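Local coordinates for protein endosialidase (Enterobacteria phage phi92, PDB 4HIZ) that probably hydrolyses the alpha-2,8 and alpha-2,9 linkages of polysialic acid from within the polymer, as a phage endosialidase, at residues V153-Y159 with D299-F305. Residues are numbered along the deposited sequence; the frame is centred on the assembly and turned at random.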
ATOM      1  N   VAL A 153     -15.128  27.110  -3.720  1.00 11.73           N
ATOM      2  CA  VAL A 153     -14.244  27.970  -4.530  1.00 11.42           C
ATOM      3  C   VAL A 153     -15.051  29.175  -4.980  1.00 11.80           C
ATOM      4  O   VAL A 153     -16.200  29.031  -5.429  1.00 12.94           O
ATOM      5  CB  VAL A 153     -13.724  27.207  -5.766  1.00 12.54           C
ATOM      6  CG1 VAL A 153     -12.888  28.150  -6.672  1.00 13.58           C
ATOM      7  CG2 VAL A 153     -12.887  25.993  -5.324  1.00 13.58           C
ATOM      8  N   CYS A 154     -14.450  30.363  -4.852  1.00 11.62           N
ATOM      9  CA  CYS A 154     -15.073  31.567  -5.381  1.00 13.19           C
ATOM     10  C   CYS A 154     -13.961  32.410  -5.970  1.00 13.60           C
ATOM     11  O   CYS A 154     -12.962  32.666  -5.303  1.00 14.15           O
ATOM     12  CB  CYS A 154     -15.777  32.323  -4.248  1.00 13.32           C
ATOM     13  SG  CYS A 154     -16.673  33.791  -4.889  1.00 15.39           S
ATOM     14  N   GLY A 155     -14.135  32.845  -7.213  1.00 13.95           N
ATOM     15  CA  GLY A 155     -13.172  33.763  -7.814  1.00 14.64           C
ATOM     16  C   GLY A 155     -11.732  33.256  -7.775  1.00 14.09           C
ATOM     17  O   GLY A 155     -10.805  34.000  -7.406  1.00 15.23           O
ATOM     18  N   ASN A 156     -11.542  31.991  -8.153  1.00 12.69           N
ATOM     19  CA  ASN A 156     -10.217  31.347  -8.121  1.00 12.62           C
ATOM     20  C   ASN A 156      -9.511  31.323  -6.759  1.00 12.52           C
ATOM     21  O   ASN A 156      -8.287  31.180  -6.703  1.00 13.93           O
ATOM     22  CB  ASN A 156      -9.304  31.939  -9.227  1.00 13.25           C
ATOM     23  CG  ASN A 156      -9.857  31.651 -10.592  1.00 14.48           C
ATOM     24  OD1 ASN A 156     -10.226  30.494 -10.875  1.00 15.71           O
ATOM     25  ND2 ASN A 156      -9.969  32.683 -11.449  1.00 14.46           N
ATOM     26  N   ARG A 157     -10.275  31.429  -5.670  1.00 11.69           N
ATOM     27  CA  ARG A 157      -9.725  31.176  -4.342  1.00 12.51           C
ATOM     28  C   ARG A 157     -10.513  30.067  -3.648  1.00 12.37           C
ATOM     29  O   ARG A 157     -11.743  29.946  -3.830  1.00 13.16           O
ATOM     30  CB  ARG A 157      -9.836  32.427  -3.459  1.00 12.56           C
ATOM     31  CG  ARG A 157      -9.080  33.661  -4.013  1.00 12.39           C
ATOM     32  CD  ARG A 157      -9.091  34.852  -3.008  1.00 12.95           C
ATOM     33  NE  ARG A 157      -8.434  34.503  -1.750  1.00 13.63           N
ATOM     34  CZ  ARG A 157      -7.115  34.514  -1.547  1.00 14.71           C
ATOM     35  NH1 ARG A 157      -6.279  34.881  -2.513  1.00 14.71           N
ATOM     36  NH2 ARG A 157      -6.625  34.190  -0.353  1.00 15.20           N
ATOM     37  N   LEU A 158      -9.820  29.303  -2.807  1.00 10.70           N
ATOM     38  CA  LEU A 158     -10.493  28.399  -1.879  1.00 11.64           C
ATOM     39  C   LEU A 158     -11.002  29.184  -0.676  1.00 12.30           C
ATOM     40  O   LEU A 158     -10.255  29.952  -0.074  1.00 13.53           O
ATOM     41  CB  LEU A 158      -9.463  27.389  -1.377  1.00 11.94           C
ATOM     42  CG  LEU A 158     -10.031  26.262  -0.502  1.00 14.34           C
ATOM     43  CD1 LEU A 158     -11.043  25.355  -1.290  1.00 15.16           C
ATOM     44  CD2 LEU A 158      -8.891  25.381   0.116  1.00 15.07           C
ATOM     45  N   TYR A 159     -12.255  28.967  -0.294  1.00 11.59           N
ATOM     46  CA  TYR A 159     -12.796  29.560   0.916  1.00 11.73           C
ATOM     47  C   TYR A 159     -13.291  28.448   1.822  1.00 11.97           C
ATOM     48  O   TYR A 159     -13.881  27.494   1.348  1.00 12.94           O
ATOM     49  CB  TYR A 159     -13.968  30.499   0.577  1.00 12.58           C
ATOM     50  CG  TYR A 159     -13.491  31.865   0.139  1.00 13.53           C
ATOM     51  CD1 TYR A 159     -13.178  32.855   1.085  1.00 13.49           C
ATOM     52  CD2 TYR A 159     -13.302  32.152  -1.214  1.00 14.00           C
ATOM     53  CE1 TYR A 159     -12.683  34.125   0.670  1.00 13.53           C
ATOM     54  CE2 TYR A 159     -12.822  33.421  -1.645  1.00 14.69           C
ATOM     55  CZ  TYR A 159     -12.502  34.374  -0.699  1.00 14.55           C
ATOM     56  OH  TYR A 159     -12.030  35.593  -1.101  1.00 15.55           O
ATOM     57  N   ASP A 299     -21.876  35.356  -6.998  1.00 16.40           N
ATOM     58  CA  ASP A 299     -21.185  36.106  -8.054  1.00 18.66           C
ATOM     59  C   ASP A 299     -19.672  35.877  -7.901  1.00 18.99           C
ATOM     60  O   ASP A 299     -19.065  36.377  -6.951  1.00 18.66           O
ATOM     61  CB  ASP A 299     -21.531  37.599  -7.885  1.00 21.81           C
ATOM     62  CG  ASP A 299     -21.009  38.498  -9.023  1.00 27.86           C
ATOM     63  OD1 ASP A 299     -19.946  38.250  -9.597  1.00 27.23           O
ATOM     64  OD2 ASP A 299     -21.657  39.531  -9.307  1.00 33.36           O
ATOM     65  N   ASP A 300     -19.062  35.132  -8.822  1.00 20.40           N
ATOM     66  CA  ASP A 300     -17.632  34.809  -8.704  1.00 24.50           C
ATOM     67  C   ASP A 300     -16.741  36.053  -8.757  1.00 23.90           C
ATOM     68  O   ASP A 300     -15.840  36.228  -7.920  1.00 24.81           O
ATOM     69  CB  ASP A 300     -17.174  33.892  -9.827  1.00 29.59           C
ATOM     70  CG  ASP A 300     -17.265  32.448  -9.470  1.00 30.90           C
ATOM     71  OD1 ASP A 300     -16.556  31.976  -8.538  1.00 22.71           O
ATOM     72  OD2 ASP A 300     -18.058  31.774 -10.159  1.00 38.14           O
ATOM     73  N   ASP A 301     -16.995  36.915  -9.731  1.00 22.27           N
ATOM     74  CA  ASP A 301     -16.133  38.072  -9.940  1.00 23.42           C
ATOM     75  C   ASP A 301     -16.169  39.071  -8.780  1.00 21.82           C
ATOM     76  O   ASP A 301     -15.188  39.788  -8.533  1.00 22.64           O
ATOM     77  CB  ASP A 301     -16.559  38.804 -11.205  1.00 28.19           C
ATOM     78  CG  ASP A 301     -16.246  38.023 -12.452  1.00 35.08           C
ATOM     79  OD1 ASP A 301     -15.447  37.067 -12.385  1.00 34.45           O
ATOM     80  OD2 ASP A 301     -16.799  38.376 -13.502  1.00 41.39           O
ATOM     81  N   ASN A 302     -17.300  39.125  -8.082  1.00 19.54           N
ATOM     82  CA  ASN A 302     -17.455  40.080  -6.990  1.00 20.15           C
ATOM     83  C   ASN A 302     -17.398  39.446  -5.615  1.00 18.00           C
ATOM     84  O   ASN A 302     -17.594  40.136  -4.599  1.00 18.38           O
ATOM     85  CB  ASN A 302     -18.745  40.858  -7.181  1.00 23.76           C
ATOM     86  CG  ASN A 302     -18.673  41.754  -8.404  1.00 29.60           C
ATOM     87  OD1 ASN A 302     -17.767  42.582  -8.521  1.00 28.89           O
ATOM     88  ND2 ASN A 302     -19.588  41.556  -9.349  1.00 34.42           N
ATOM     89  N   TYR A 303     -17.089  38.144  -5.605  1.00 15.77           N
ATOM     90  CA  TYR A 303     -16.866  37.409  -4.360  1.00 15.09           C
ATOM     91  C   TYR A 303     -18.094  37.492  -3.474  1.00 14.87           C
ATOM     92  O   TYR A 303     -18.016  37.722  -2.264  1.00 17.03           O
ATOM     93  CB  TYR A 303     -15.598  37.881  -3.636  1.00 14.90           C
ATOM     94  CG  TYR A 303     -14.384  37.534  -4.451  1.00 14.77           C
ATOM     95  CD1 TYR A 303     -13.957  38.384  -5.474  1.00 16.33           C
ATOM     96  CD2 TYR A 303     -13.705  36.331  -4.250  1.00 14.69           C
ATOM     97  CE1 TYR A 303     -12.875  38.077  -6.256  1.00 16.88           C
ATOM     98  CE2 TYR A 303     -12.613  35.992  -5.051  1.00 14.71           C
ATOM     99  CZ  TYR A 303     -12.204  36.875  -6.050  1.00 15.57           C
ATOM    100  OH  TYR A 303     -11.125  36.556  -6.859  1.00 15.79           O
ATOM    101  N   THR A 304     -19.242  37.305  -4.095  1.00 14.64           N
ATOM    102  CA  THR A 304     -20.499  37.219  -3.335  1.00 15.35           C
ATOM    103  C   THR A 304     -20.845  35.747  -3.148  1.00 14.87           C
ATOM    104  O   THR A 304     -20.972  35.005  -4.115  1.00 15.57           O
ATOM    105  CB  THR A 304     -21.657  37.930  -4.111  1.00 17.02           C
ATOM    106  OG1 THR A 304     -21.282  39.293  -4.431  1.00 19.11           O
ATOM    107  CG2 THR A 304     -22.905  37.967  -3.261  1.00 18.29           C
ATOM    108  N   PHE A 305     -20.974  35.313  -1.902  1.00 13.93           N
ATOM    109  CA  PHE A 305     -21.309  33.910  -1.639  1.00 13.51           C
ATOM    110  C   PHE A 305     -22.107  33.769  -0.352  1.00 13.46           C
ATOM    111  O   PHE A 305     -22.259  34.720   0.415  1.00 14.52           O
ATOM    112  CB  PHE A 305     -20.062  33.001  -1.682  1.00 14.59           C
ATOM    113  CG  PHE A 305     -18.980  33.291  -0.639  1.00 13.87           C
ATOM    114  CD1 PHE A 305     -19.207  33.125   0.737  1.00 14.40           C
ATOM    115  CD2 PHE A 305     -17.682  33.580  -1.060  1.00 12.99           C
ATOM    116  CE1 PHE A 305     -18.167  33.330   1.671  1.00 14.57           C
ATOM    117  CE2 PHE A 305     -16.625  33.756  -0.133  1.00 13.45           C
ATOM    118  CZ  PHE A 305     -16.854  33.655   1.224  1.00 14.04           C
TER
HETATM  119  O   HOH W   1     -16.615  29.338  -8.237  1.00 32.84           O
HETATM  120  O   HOH W   2     -13.620  30.504  -9.552  1.00 23.22           O
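Gly155 is gripped at both ends of its backbone. Gly155 N donates a nearly straight hydrogen bond to Asp300 OD1 (2.9 Å), and Gly155 O accepts a short one, 2.6 Å, from Tyr303 OH. Asp300 OD1 also takes a hydrogen bond from a water that donates to Val153 O as well, so the carboxylate ties into the strand before the turn. A CB on Gly155 would strike the Tyr303 ring and Asp300 O, and its positive phi also suits a residue without a side chain.

Each partner is the tip of a hairpin. Cys154 to Arg157 form a type I' turn between strands 144-154 and 157-166; Asp300 to Tyr303 form a type I turn followed by a G1 bulge, with Asp299 OD1 accepting from Asn302 N (3.2 Å) in an Asx motif.

Beneath the polar grip, Cys154 SG approaches the Tyr303 ring obliquely, 4.8 Å from its centroid, and lies beside the edge of Phe305. Phe305 in turn points its edge at the face of Tyr159, centroids 5.0 Å apart, while Phe295 and Leu177 extend this apolar layer. The guanidinium of Arg157 turns elsewhere, to Gly209 O and Asp214.

The hairpins belong to two blades of the catalytic beta-propeller. Asp300 and Tyr303 satisfy Gly155 N and O while sulfur and aromatic rings pack alongside, so side chains, not backbone pairing, join the blades here.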